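Local coordinates for maltose-binding protein MalE1 (Thermotoga maritima, PDB 6DTU) that binds maltotetraose and, as a maltose-binding protein of the periplasmic solute-binding family, probably delivers maltodextrins to a membrane transporter, at residues I104-E109 with Q264-N269; L5-S10 with I58-H63; F163-Y168 with P253-R258; Y156-F161 with K194-L199. All coordinates share one frame; numbering follows the deposited sequence.

Contact 1 of 4, residues I104-E109 with Q264-N269; sequences IPYAME and QGFMVN. With GLC (alpha-D-glucopyranose), chain C.
Gln264 O takes two hydrogen bonds, a short one from Tyr106 N (2.8 Å) and a weak one from Ala107 N (3.5 Å), with a CA-H...O contact from Pro105 beside them. Tyr106 and Ala107 both facing Gln264 make a classic beta bulge, set in strand 100-109 where it runs antiparallel to strand 260-268. Tyr106 N arrives in the carbonyl plane of Gln264; on the return side Gln264 N meets Ala107 O almost along its C=O axis. Before the bulge, Ile104 and Phe266 form a regular hydrogen-bonded pair, and Ile104 O also lies at the ring edge of Phe266.

The bulge turns Tyr106 out beside the strand. Its CG sits in the crowded position between N and C (chi1 79°), so the ring runs alongside Gln264, Tyr106 CE2 3.5 Å from Gln264 CB, while Tyr106 CD2 comes 3.7 Å from Phe266 CE2 with the two rings tilted at 55°. The phenol OH bonds to Asp299 and Gln13.

At the sugar end, Gln264 folds at chi2 (-78°), bringing NE2 to Glu109 OE2 at 2.9 Å from above the carboxylate plane. OE1 of Glu109 is held by a salt bridge to Arg301, which helps fix the carboxylate's rotation and probably keeps it ionised. Glu109 OE2 then takes a second bond, 2.6 Å long, from the O2 hydroxyl of the chain C glucose.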
# COMPACT_ATOMS: atom_id res chain seq x y z
N ILE A 104 0.65 14.27 7.39
CA ILE A 104 -0.63 14.07 8.06
C ILE A 104 -1.24 12.78 7.53
O ILE A 104 -1.65 12.71 6.35
CB ILE A 104 -1.56 15.28 7.88
CG1 ILE A 104 -0.93 16.54 8.48
CG2 ILE A 104 -2.89 15.03 8.59
CD1 ILE A 104 -1.91 17.64 8.85
N PRO A 105 -1.32 11.72 8.34
CA PRO A 105 -1.87 10.44 7.87
C PRO A 105 -3.39 10.48 7.83
O PRO A 105 -4.05 11.07 8.70
CB PRO A 105 -1.42 9.46 8.96
CG PRO A 105 -1.37 10.33 10.20
CD PRO A 105 -0.92 11.68 9.76
N TYR A 106 -3.95 9.86 6.81
CA TYR A 106 -5.41 9.75 6.75
C TYR A 106 -5.92 8.33 6.91
O TYR A 106 -7.10 8.16 7.26
CB TYR A 106 -5.97 10.41 5.47
CG TYR A 106 -5.87 9.61 4.18
CD1 TYR A 106 -6.85 8.70 3.82
CD2 TYR A 106 -4.84 9.85 3.27
CE1 TYR A 106 -6.77 8.00 2.64
CE2 TYR A 106 -4.76 9.15 2.09
CZ TYR A 106 -5.73 8.24 1.78
OH TYR A 106 -5.65 7.55 0.59
N ALA A 107 -5.09 7.32 6.71
CA ALA A 107 -5.56 5.94 6.82
C ALA A 107 -4.38 5.00 6.88
O ALA A 107 -3.28 5.31 6.41
CB ALA A 107 -6.42 5.54 5.61
N MET A 108 -4.61 3.83 7.47
CA MET A 108 -3.71 2.70 7.30
C MET A 108 -4.40 1.64 6.45
O MET A 108 -5.58 1.74 6.11
CB MET A 108 -3.24 2.13 8.64
CG MET A 108 -4.33 1.47 9.44
SD MET A 108 -3.72 0.63 10.92
CE MET A 108 -3.44 -1.02 10.29
N GLU A 109 -3.64 0.61 6.09
CA GLU A 109 -4.14 -0.36 5.13
C GLU A 109 -3.26 -1.60 5.16
O GLU A 109 -2.11 -1.56 5.60
CB GLU A 109 -4.13 0.22 3.71
CG GLU A 109 -2.71 0.54 3.25
CD GLU A 109 -2.65 1.45 2.05
OE1 GLU A 109 -3.70 2.01 1.66
OE2 GLU A 109 -1.55 1.59 1.49
N GLN A 264 -1.14 5.90 4.71
CA GLN A 264 -1.25 6.88 3.63
C GLN A 264 -1.45 8.25 4.25
O GLN A 264 -2.13 8.38 5.27
CB GLN A 264 -2.46 6.56 2.74
CG GLN A 264 -2.38 5.24 1.98
CD GLN A 264 -1.49 5.34 0.76
OE1 GLN A 264 -1.38 6.39 0.13
NE2 GLN A 264 -0.85 4.23 0.41
N GLY A 265 -0.82 9.27 3.66
CA GLY A 265 -0.85 10.60 4.24
C GLY A 265 -0.42 11.68 3.27
O GLY A 265 -0.04 11.43 2.13
N PHE A 266 -0.49 12.91 3.77
CA PHE A 266 -0.20 14.12 3.02
C PHE A 266 1.15 14.66 3.46
O PHE A 266 1.36 14.91 4.65
CB PHE A 266 -1.28 15.17 3.32
CG PHE A 266 -2.68 14.77 2.90
CD1 PHE A 266 -3.20 15.22 1.68
CD2 PHE A 266 -3.49 13.96 3.71
CE1 PHE A 266 -4.51 14.87 1.27
CE2 PHE A 266 -4.79 13.59 3.29
CZ PHE A 266 -5.30 14.05 2.07
N MET A 267 2.04 14.89 2.49
CA MET A 267 3.37 15.42 2.74
C MET A 267 3.54 16.74 2.01
O MET A 267 2.96 16.93 0.95
CB MET A 267 4.42 14.44 2.27
CG MET A 267 4.46 13.21 3.14
SD MET A 267 5.16 11.78 2.32
CE MET A 267 3.77 11.20 1.33
N VAL A 268 4.33 17.65 2.57
CA VAL A 268 4.51 19.00 2.05
C VAL A 268 5.90 19.12 1.43
O VAL A 268 6.89 18.68 2.01
CB VAL A 268 4.31 20.06 3.16
CG1 VAL A 268 4.63 21.47 2.62
CG2 VAL A 268 2.89 19.99 3.68
N ASN A 269 5.96 19.72 0.23
CA ASN A 269 7.22 19.93 -0.48
C ASN A 269 8.04 21.00 0.24
O ASN A 269 7.64 22.17 0.27
CB ASN A 269 6.87 20.41 -1.88
CG ASN A 269 8.07 20.62 -2.79
OD1 ASN A 269 9.23 20.52 -2.39
ND2 ASN A 269 7.79 20.93 -4.04
C1 GLC C . -0.81 0.18 -2.98
C2 GLC C . -0.21 0.48 -1.65
C3 GLC C . 1.16 0.97 -1.79
C4 GLC C . 2.03 -0.03 -2.51
C5 GLC C . 1.43 -0.42 -3.90
C6 GLC C . 2.09 -1.54 -4.50
O2 GLC C . -1.00 1.55 -1.06
O3 GLC C . 1.77 1.15 -0.46
O4 GLC C . 3.35 0.57 -2.79
O5 GLC C . -0.00 -0.85 -3.64
O6 GLC C . 1.71 -1.62 -5.86

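Contact 2 of 4, residues L5-S10 with I58-H63; sequences LTIWCS and IIVGAH. With GLC (alpha-D-glucopyranose), chain B.
Ile7 and Ile58 run abreast, both leaving the same face of a parallel strand pair within a mixed sheet, with Ile7 CG1 4.1 Å from Ile58 CB. Both have CG1 anti to the carbonyl carbon, so their branches repeat one another across the strands. The other branch of Ile7, CG2, reaches obliquely along the same face to Val60 CG2, 3.8 Å away. Cys9 adds its CB against Val60 CB.

On the reverse face Trp8 and Ile59 cross obliquely. Ile59 holds CG1 in the crowded position (chi1 62°), which swings CG2 to the Trp8 side, where it meets the indole at CE3 (4.0 Å); beyond that point the two side chains diverge.

Three backbone bonds fix the register: Ile58 N to Thr6 O, Trp8 N to Ile58 O, and Val60 N to Trp8 O, each nearly along the C=O axis. Past Val60 a water takes over, accepting from Ser10 N (2.9 Å) and donating to Val60 O. Ser10, just past the C-terminal end of strand 4-9, accepts a 2.7 Å bond at OG from O2 of the chain B glucose, and Gln13 and Lys12 hold that OG too.

Strand 31-36 pairs with the other edge of 4-9, and 260-268 continues the sheet beyond 58-62. Helix 275-286 covers Ile58 and Leu5, while helix 39-49 packs on Trp8 and Ile59, giving the three-layer alpha/beta/alpha sandwich of a solute-binding lobe.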
# COMPACT_ATOMS: atom_id res chain seq x y z
N LEU A 5 -2.23 26.06 -4.47
CA LEU A 5 -1.69 24.80 -3.98
C LEU A 5 -1.97 23.70 -4.98
O LEU A 5 -3.13 23.49 -5.37
CB LEU A 5 -2.31 24.40 -2.64
CG LEU A 5 -2.06 25.34 -1.45
CD1 LEU A 5 -2.81 24.85 -0.25
CD2 LEU A 5 -0.56 25.45 -1.19
N THR A 6 -0.92 23.01 -5.39
CA THR A 6 -1.03 21.86 -6.28
C THR A 6 -0.74 20.59 -5.50
O THR A 6 0.23 20.52 -4.73
CB THR A 6 -0.05 22.01 -7.44
OG1 THR A 6 -0.39 23.20 -8.16
CG2 THR A 6 -0.17 20.80 -8.39
N ILE A 7 -1.58 19.58 -5.69
CA ILE A 7 -1.49 18.29 -5.02
C ILE A 7 -1.31 17.22 -6.08
O ILE A 7 -2.05 17.21 -7.07
CB ILE A 7 -2.80 18.00 -4.28
CG1 ILE A 7 -3.15 19.13 -3.31
CG2 ILE A 7 -2.74 16.65 -3.56
CD1 ILE A 7 -4.58 19.04 -2.77
N TRP A 8 -0.36 16.31 -5.86
CA TRP A 8 -0.24 15.08 -6.65
C TRP A 8 -0.80 13.93 -5.83
O TRP A 8 -0.43 13.75 -4.66
CB TRP A 8 1.22 14.75 -6.99
CG TRP A 8 1.89 15.67 -7.93
CD1 TRP A 8 1.30 16.68 -8.66
CD2 TRP A 8 3.28 15.67 -8.27
NE1 TRP A 8 2.25 17.31 -9.43
CE2 TRP A 8 3.46 16.71 -9.22
CE3 TRP A 8 4.38 14.88 -7.89
CZ2 TRP A 8 4.72 17.00 -9.77
CZ3 TRP A 8 5.62 15.17 -8.44
CH2 TRP A 8 5.77 16.21 -9.38
N CYS A 9 -1.67 13.16 -6.43
CA CYS A 9 -2.22 11.99 -5.74
C CYS A 9 -2.59 10.95 -6.78
O CYS A 9 -2.69 11.25 -7.98
CB CYS A 9 -3.44 12.34 -4.87
SG CYS A 9 -4.86 12.95 -5.78
N SER A 10 -2.82 9.74 -6.31
CA SER A 10 -3.24 8.68 -7.20
C SER A 10 -4.69 8.91 -7.64
O SER A 10 -5.37 9.82 -7.18
CB SER A 10 -3.13 7.32 -6.51
OG SER A 10 -4.27 7.09 -5.71
N ILE A 58 2.01 19.67 -2.36
CA ILE A 58 1.60 18.59 -1.46
C ILE A 58 1.57 17.30 -2.26
O ILE A 58 1.05 17.29 -3.38
CB ILE A 58 0.20 18.91 -0.91
CG1 ILE A 58 0.22 20.16 -0.02
CG2 ILE A 58 -0.40 17.72 -0.18
CD1 ILE A 58 -1.18 20.66 0.35
N ILE A 59 2.11 16.22 -1.70
CA ILE A 59 2.01 14.91 -2.33
C ILE A 59 1.28 13.98 -1.37
O ILE A 59 1.41 14.09 -0.14
CB ILE A 59 3.36 14.32 -2.82
CG1 ILE A 59 4.33 14.12 -1.63
CG2 ILE A 59 3.95 15.19 -3.91
CD1 ILE A 59 5.61 13.38 -2.00
N VAL A 60 0.53 13.04 -1.93
CA VAL A 60 -0.22 12.07 -1.15
C VAL A 60 0.38 10.70 -1.44
O VAL A 60 0.51 10.31 -2.61
CB VAL A 60 -1.72 12.10 -1.49
CG1 VAL A 60 -2.47 11.11 -0.63
CG2 VAL A 60 -2.29 13.53 -1.37
N GLY A 61 0.72 9.95 -0.40
CA GLY A 61 1.30 8.65 -0.65
C GLY A 61 1.64 7.92 0.62
O GLY A 61 1.10 8.22 1.69
N ALA A 62 2.50 6.92 0.48
CA ALA A 62 2.72 5.96 1.56
C ALA A 62 3.90 6.33 2.45
O ALA A 62 4.83 7.04 2.04
CB ALA A 62 2.92 4.55 1.00
N HIS A 63 3.84 5.84 3.69
CA HIS A 63 4.80 6.28 4.70
C HIS A 63 6.19 5.72 4.47
O HIS A 63 7.15 6.26 5.03
CB HIS A 63 4.32 5.89 6.09
CG HIS A 63 4.54 4.45 6.42
ND1 HIS A 63 3.61 3.48 6.14
CD2 HIS A 63 5.59 3.83 7.00
CE1 HIS A 63 4.08 2.31 6.55
NE2 HIS A 63 5.27 2.49 7.08
C1 GLC B . -3.78 3.29 -5.96
C2 GLC B . -3.71 3.46 -4.50
C3 GLC B . -2.40 3.08 -3.95
C4 GLC B . -2.06 1.67 -4.31
C5 GLC B . -2.01 1.51 -5.85
C6 GLC B . -1.89 0.18 -6.28
O1 GLC B . -2.91 4.17 -6.59
O2 GLC B . -4.00 4.87 -4.22
O3 GLC B . -2.48 3.24 -2.49
O4 GLC B . -0.75 1.33 -3.77
O5 GLC B . -3.41 1.94 -6.34
O6 GLC B . -1.72 0.17 -7.70
O HOH W 1 -1.48 8.87 -3.90

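Contact 3 of 4, residues F163-Y168 with P253-R258; sequences FGYGGY and PGVPAR
Apolar contact comes first. Val255, with CG1 anti to its backbone N (chi1 179°), sets that methyl over one face of the Tyr165 ring as a CH-pi contact, 4.3 Å from Val255 CG1 to the ring centroid. The extended chain of Arg258 runs past the helix end, with CG 4.0 Å from Gly164 CA.

Backbone oxygens meet carbon next. Because Gly164 carries no side chain, Pro256 O comes within 3.4 Å of its CA, and Gly164 O in turn touches Val255 CG1 at 3.4 Å. Arg258 O lies in the plane of the Phe163 ring at its edge, 3.4 Å from Phe163 CD2; buried here, this carbonyl oxygen has no hydrogen-bonding partner in the model. Phe163 also meets Phe260 edge-to-face.

The polar link is a water that donates to Gly164 O (2.7 Å) and Pro256 O and accepts from Arg258 NE, so one molecule ties both backbones to the guanidinium. Farther out, Arg258 NH1 bonds to Asn327 O and Tyr165 OH to Glu252.

Helix 155-164 stops here: Gly166 takes a positive phi (113°) and its N bonds back to Phe163 O. The loop leading into strand 260-268 thus packs on a helix C-terminus closed by a Schellman motif.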
# COMPACT_ATOMS: atom_id res chain seq x y z
N PHE A 163 6.83 -13.01 4.62
CA PHE A 163 6.86 -12.72 6.04
C PHE A 163 6.17 -13.79 6.86
O PHE A 163 6.59 -14.08 7.98
CB PHE A 163 6.22 -11.36 6.31
CG PHE A 163 6.92 -10.20 5.62
CD1 PHE A 163 8.26 -10.25 5.29
CD2 PHE A 163 6.21 -9.05 5.32
CE1 PHE A 163 8.87 -9.19 4.65
CE2 PHE A 163 6.81 -7.99 4.71
CZ PHE A 163 8.15 -8.05 4.37
N GLY A 164 5.11 -14.40 6.32
CA GLY A 164 4.42 -15.43 7.08
C GLY A 164 5.35 -16.57 7.47
O GLY A 164 5.26 -17.10 8.58
N TYR A 165 6.28 -16.92 6.60
CA TYR A 165 7.18 -18.02 6.90
C TYR A 165 8.45 -17.58 7.64
O TYR A 165 9.28 -18.43 7.96
CB TYR A 165 7.54 -18.78 5.61
CG TYR A 165 6.51 -19.80 5.17
CD1 TYR A 165 6.23 -20.91 5.96
CD2 TYR A 165 5.85 -19.67 3.96
CE1 TYR A 165 5.30 -21.86 5.56
CE2 TYR A 165 4.91 -20.62 3.55
CZ TYR A 165 4.65 -21.71 4.36
OH TYR A 165 3.72 -22.66 3.99
N GLY A 166 8.62 -16.29 7.91
CA GLY A 166 9.76 -15.84 8.68
C GLY A 166 10.78 -15.00 7.94
O GLY A 166 11.83 -14.68 8.51
N GLY A 167 10.53 -14.66 6.68
CA GLY A 167 11.36 -13.67 6.02
C GLY A 167 11.17 -12.31 6.65
O GLY A 167 10.21 -12.08 7.38
N TYR A 168 12.11 -11.40 6.39
CA TYR A 168 11.99 -10.03 6.88
C TYR A 168 12.81 -9.12 5.99
O TYR A 168 13.71 -9.58 5.29
CB TYR A 168 12.38 -9.90 8.36
CG TYR A 168 13.78 -10.39 8.69
CD1 TYR A 168 14.89 -9.57 8.51
CD2 TYR A 168 13.99 -11.67 9.19
CE1 TYR A 168 16.18 -10.01 8.81
CE2 TYR A 168 15.27 -12.11 9.48
CZ TYR A 168 16.35 -11.29 9.29
OH TYR A 168 17.61 -11.75 9.59
N PRO A 253 -1.09 -24.99 8.22
CA PRO A 253 -1.59 -24.99 9.60
C PRO A 253 -0.64 -24.29 10.57
O PRO A 253 0.55 -24.64 10.64
CB PRO A 253 -1.73 -26.48 9.90
CG PRO A 253 -2.10 -27.05 8.57
CD PRO A 253 -1.18 -26.34 7.63
N GLY A 254 -1.14 -23.29 11.28
CA GLY A 254 -0.36 -22.54 12.25
C GLY A 254 0.57 -21.49 11.69
O GLY A 254 1.40 -20.96 12.44
N VAL A 255 0.45 -21.16 10.41
CA VAL A 255 1.31 -20.16 9.79
C VAL A 255 0.44 -19.14 9.06
O VAL A 255 0.07 -19.37 7.90
CB VAL A 255 2.32 -20.81 8.83
CG1 VAL A 255 3.20 -19.74 8.19
CG2 VAL A 255 3.16 -21.86 9.56
N PRO A 256 0.06 -18.04 9.69
CA PRO A 256 -0.74 -17.05 8.96
C PRO A 256 0.10 -16.23 8.00
O PRO A 256 1.30 -16.03 8.18
CB PRO A 256 -1.33 -16.16 10.07
CG PRO A 256 -0.40 -16.32 11.22
CD PRO A 256 0.19 -17.71 11.12
N ALA A 257 -0.57 -15.73 6.97
CA ALA A 257 0.04 -14.74 6.10
C ALA A 257 0.23 -13.45 6.89
O ALA A 257 -0.56 -13.13 7.77
CB ALA A 257 -0.88 -14.43 4.92
N ARG A 258 1.30 -12.71 6.58
CA ARG A 258 1.62 -11.47 7.29
C ARG A 258 1.91 -10.36 6.29
O ARG A 258 3.06 -10.16 5.89
CB ARG A 258 2.77 -11.69 8.27
CG ARG A 258 2.48 -12.78 9.31
CD ARG A 258 3.62 -12.96 10.29
NE ARG A 258 3.23 -13.85 11.38
CZ ARG A 258 2.45 -13.49 12.39
NH1 ARG A 258 1.98 -12.25 12.46
NH2 ARG A 258 2.14 -14.36 13.33
O HOH W 2 3.21 -16.54 10.28

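Contact 4 of 4, residues Y156-F161 with K194-L199; sequences YYIAPF and KLLKRL. With GLC (alpha-D-glucopyranose), chain C; GLC (alpha-D-glucopyranose), chain D.
Helices 155-164 and 187-201 cross steeply, their local axes at 111° and 10.1 Å apart at closest approach. The first is kinked: Pro160 has no N-H to give, and Phe161 N reaches back only three residues, to Ile158 O.

Two side chains of the kinked helix face its partner. Phe161 lies flat under Leu195, whose CD2 sits 3.7 Å from the ring centroid and only 9° off the normal, a well-centred CH-pi contact. The far end of the ring meets Leu199 tip to tip, Phe161 CE2 to Leu199 CD1 at 3.9 Å. Ile158, with CD1 turned back by chi2 (-54°), crosses Leu196 at about a right angle and brings CD1 to within 3.8 Å of Leu196 CD1. Helix 127-140 closes over Phe161 and Leu199, and helix 341-352 over Ile158 and Leu196.

Just before Ile158 the same helix reaches the sugar. Tyr156 presents a ring face to the chain C glucose, whose C4 stands 3.8 Å above the Tyr156 ring centre, while Tyr157 OH is 3.1 Å from O5 of that glucose. Helix 155-164 therefore packs its apolar side on 187-201 and carries, at Tyr156, an aromatic platform of the kind common in sugar-binding pockets.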
# COMPACT_ATOMS: atom_id res chain seq x y z
N TYR A 156 5.54 -6.35 -3.08
CA TYR A 156 4.56 -5.88 -2.11
C TYR A 156 3.41 -6.88 -1.93
O TYR A 156 2.94 -7.11 -0.80
CB TYR A 156 4.06 -4.50 -2.53
CG TYR A 156 3.01 -3.93 -1.60
CD1 TYR A 156 3.36 -3.14 -0.50
CD2 TYR A 156 1.66 -4.19 -1.82
CE1 TYR A 156 2.37 -2.63 0.37
CE2 TYR A 156 0.68 -3.67 -0.96
CZ TYR A 156 1.06 -2.90 0.13
OH TYR A 156 0.10 -2.41 0.95
N TYR A 157 2.98 -7.53 -3.02
CA TYR A 157 1.86 -8.46 -2.96
C TYR A 157 2.26 -9.88 -2.56
O TYR A 157 1.40 -10.65 -2.10
CB TYR A 157 1.11 -8.46 -4.30
CG TYR A 157 0.48 -7.11 -4.53
CD1 TYR A 157 -0.81 -6.86 -4.08
CD2 TYR A 157 1.18 -6.08 -5.15
CE1 TYR A 157 -1.39 -5.60 -4.23
CE2 TYR A 157 0.61 -4.85 -5.31
CZ TYR A 157 -0.68 -4.62 -4.86
OH TYR A 157 -1.25 -3.39 -5.00
N ILE A 158 3.53 -10.25 -2.72
CA ILE A 158 4.02 -11.56 -2.29
C ILE A 158 4.57 -11.51 -0.87
O ILE A 158 4.75 -12.56 -0.23
CB ILE A 158 5.07 -12.04 -3.30
CG1 ILE A 158 4.50 -12.01 -4.72
CG2 ILE A 158 5.58 -13.46 -2.98
CD1 ILE A 158 3.21 -12.77 -4.88
N ALA A 159 4.83 -10.31 -0.34
CA ALA A 159 5.29 -10.18 1.03
C ALA A 159 4.49 -10.97 2.06
O ALA A 159 5.11 -11.49 3.00
CB ALA A 159 5.38 -8.70 1.43
N PRO A 160 3.15 -11.07 2.00
CA PRO A 160 2.46 -11.85 3.04
C PRO A 160 2.98 -13.28 3.13
O PRO A 160 3.04 -13.82 4.25
CB PRO A 160 0.98 -11.81 2.62
CG PRO A 160 0.86 -10.59 1.78
CD PRO A 160 2.18 -10.48 1.06
N PHE A 161 3.39 -13.88 2.01
CA PHE A 161 3.94 -15.25 2.04
C PHE A 161 5.35 -15.25 2.61
O PHE A 161 5.71 -16.12 3.42
CB PHE A 161 4.02 -15.84 0.64
CG PHE A 161 2.69 -16.01 -0.06
CD1 PHE A 161 1.49 -16.00 0.62
CD2 PHE A 161 2.68 -16.17 -1.44
CE1 PHE A 161 0.30 -16.16 -0.06
CE2 PHE A 161 1.49 -16.33 -2.12
CZ PHE A 161 0.30 -16.32 -1.45
N LYS A 194 8.65 -20.05 -2.62
CA LYS A 194 8.32 -21.36 -3.16
C LYS A 194 6.82 -21.60 -3.20
O LYS A 194 6.34 -22.32 -4.07
CB LYS A 194 9.05 -22.47 -2.40
CG LYS A 194 10.52 -22.56 -2.76
CD LYS A 194 11.14 -23.79 -2.12
CE LYS A 194 12.60 -23.94 -2.52
NZ LYS A 194 12.82 -23.81 -3.99
N LEU A 195 6.07 -21.00 -2.26
CA LEU A 195 4.61 -21.02 -2.37
C LEU A 195 4.14 -20.25 -3.60
O LEU A 195 3.28 -20.74 -4.34
CB LEU A 195 3.98 -20.49 -1.08
CG LEU A 195 2.45 -20.38 -1.05
CD1 LEU A 195 1.82 -21.75 -1.19
CD2 LEU A 195 1.95 -19.67 0.21
N LEU A 196 4.71 -19.06 -3.86
CA LEU A 196 4.38 -18.35 -5.09
C LEU A 196 4.67 -19.22 -6.30
O LEU A 196 3.84 -19.31 -7.22
CB LEU A 196 5.18 -17.04 -5.17
CG LEU A 196 5.17 -16.33 -6.53
CD1 LEU A 196 3.75 -15.91 -6.87
CD2 LEU A 196 6.11 -15.14 -6.49
N LYS A 197 5.82 -19.89 -6.31
CA LYS A 197 6.14 -20.72 -7.47
C LYS A 197 5.17 -21.89 -7.61
O LYS A 197 4.79 -22.24 -8.73
CB LYS A 197 7.59 -21.20 -7.41
CG LYS A 197 8.00 -21.93 -8.68
CD LYS A 197 9.49 -22.17 -8.80
CE LYS A 197 9.81 -22.62 -10.21
NZ LYS A 197 9.99 -21.44 -11.11
N ARG A 198 4.73 -22.46 -6.49
CA ARG A 198 3.71 -23.50 -6.53
C ARG A 198 2.43 -23.00 -7.20
O ARG A 198 1.86 -23.68 -8.05
CB ARG A 198 3.42 -24.01 -5.12
CG ARG A 198 2.39 -25.13 -5.08
CD ARG A 198 1.94 -25.45 -3.66
NE ARG A 198 0.73 -26.27 -3.64
CZ ARG A 198 -0.02 -26.46 -2.55
NH1 ARG A 198 0.32 -25.89 -1.41
NH2 ARG A 198 -1.11 -27.22 -2.61
N LEU A 199 2.00 -21.79 -6.85
CA LEU A 199 0.80 -21.22 -7.47
C LEU A 199 0.95 -21.09 -8.98
O LEU A 199 0.01 -21.36 -9.74
CB LEU A 199 0.50 -19.85 -6.85
CG LEU A 199 0.22 -19.75 -5.36
CD1 LEU A 199 -0.17 -18.32 -5.02
CD2 LEU A 199 -0.86 -20.74 -4.92
C1 GLC C . -0.81 0.18 -2.98
C2 GLC C . -0.21 0.48 -1.65
C3 GLC C . 1.16 0.97 -1.79
C4 GLC C . 2.03 -0.03 -2.51
C5 GLC C . 1.43 -0.42 -3.90
C6 GLC C . 2.09 -1.54 -4.50
O2 GLC C . -1.00 1.55 -1.06
O3 GLC C . 1.77 1.15 -0.46
O4 GLC C . 3.35 0.57 -2.79
O5 GLC C . -0.00 -0.85 -3.64
O6 GLC C . 1.71 -1.62 -5.86
C1 GLC D . 4.43 0.09 -2.05
C2 GLC D . 5.25 1.23 -1.62
C3 GLC D . 5.83 1.98 -2.78
C4 GLC D . 6.68 1.11 -3.63
C5 GLC D . 5.87 -0.11 -4.14
C6 GLC D . 6.67 -1.04 -4.81
O2 GLC D . 4.42 2.15 -0.85
O3 GLC D . 6.63 3.10 -2.29
O4 GLC D . 7.11 1.89 -4.77
O5 GLC D . 5.23 -0.82 -2.90
O6 GLC D . 5.84 -2.08 -5.29

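In the fold
Contacts 1 and 2 lie in one sheet of one lobe: strand 58-62 is next to 260-268, with probable bonds from Met267 N to Ile59 O and Gly265 N to Gly61 O. About 28 to 32 Å away, centre to centre, contacts 3 and 4 share helix 155-164 across the chain's centre, joined by a probable Arg258 N to Pro160 O bond. Contacts 1, 2 and 4 are buried; contact 3 is at the surface. The sheet pairs rely mainly on backbone bonds, contact 4 on hydrocarbon alone, and contact 3 on packing around a shared water. Contacts 1 and 4 meet the chain C glucose from separate parts of the pocket, as expected of a two-lobed binding protein.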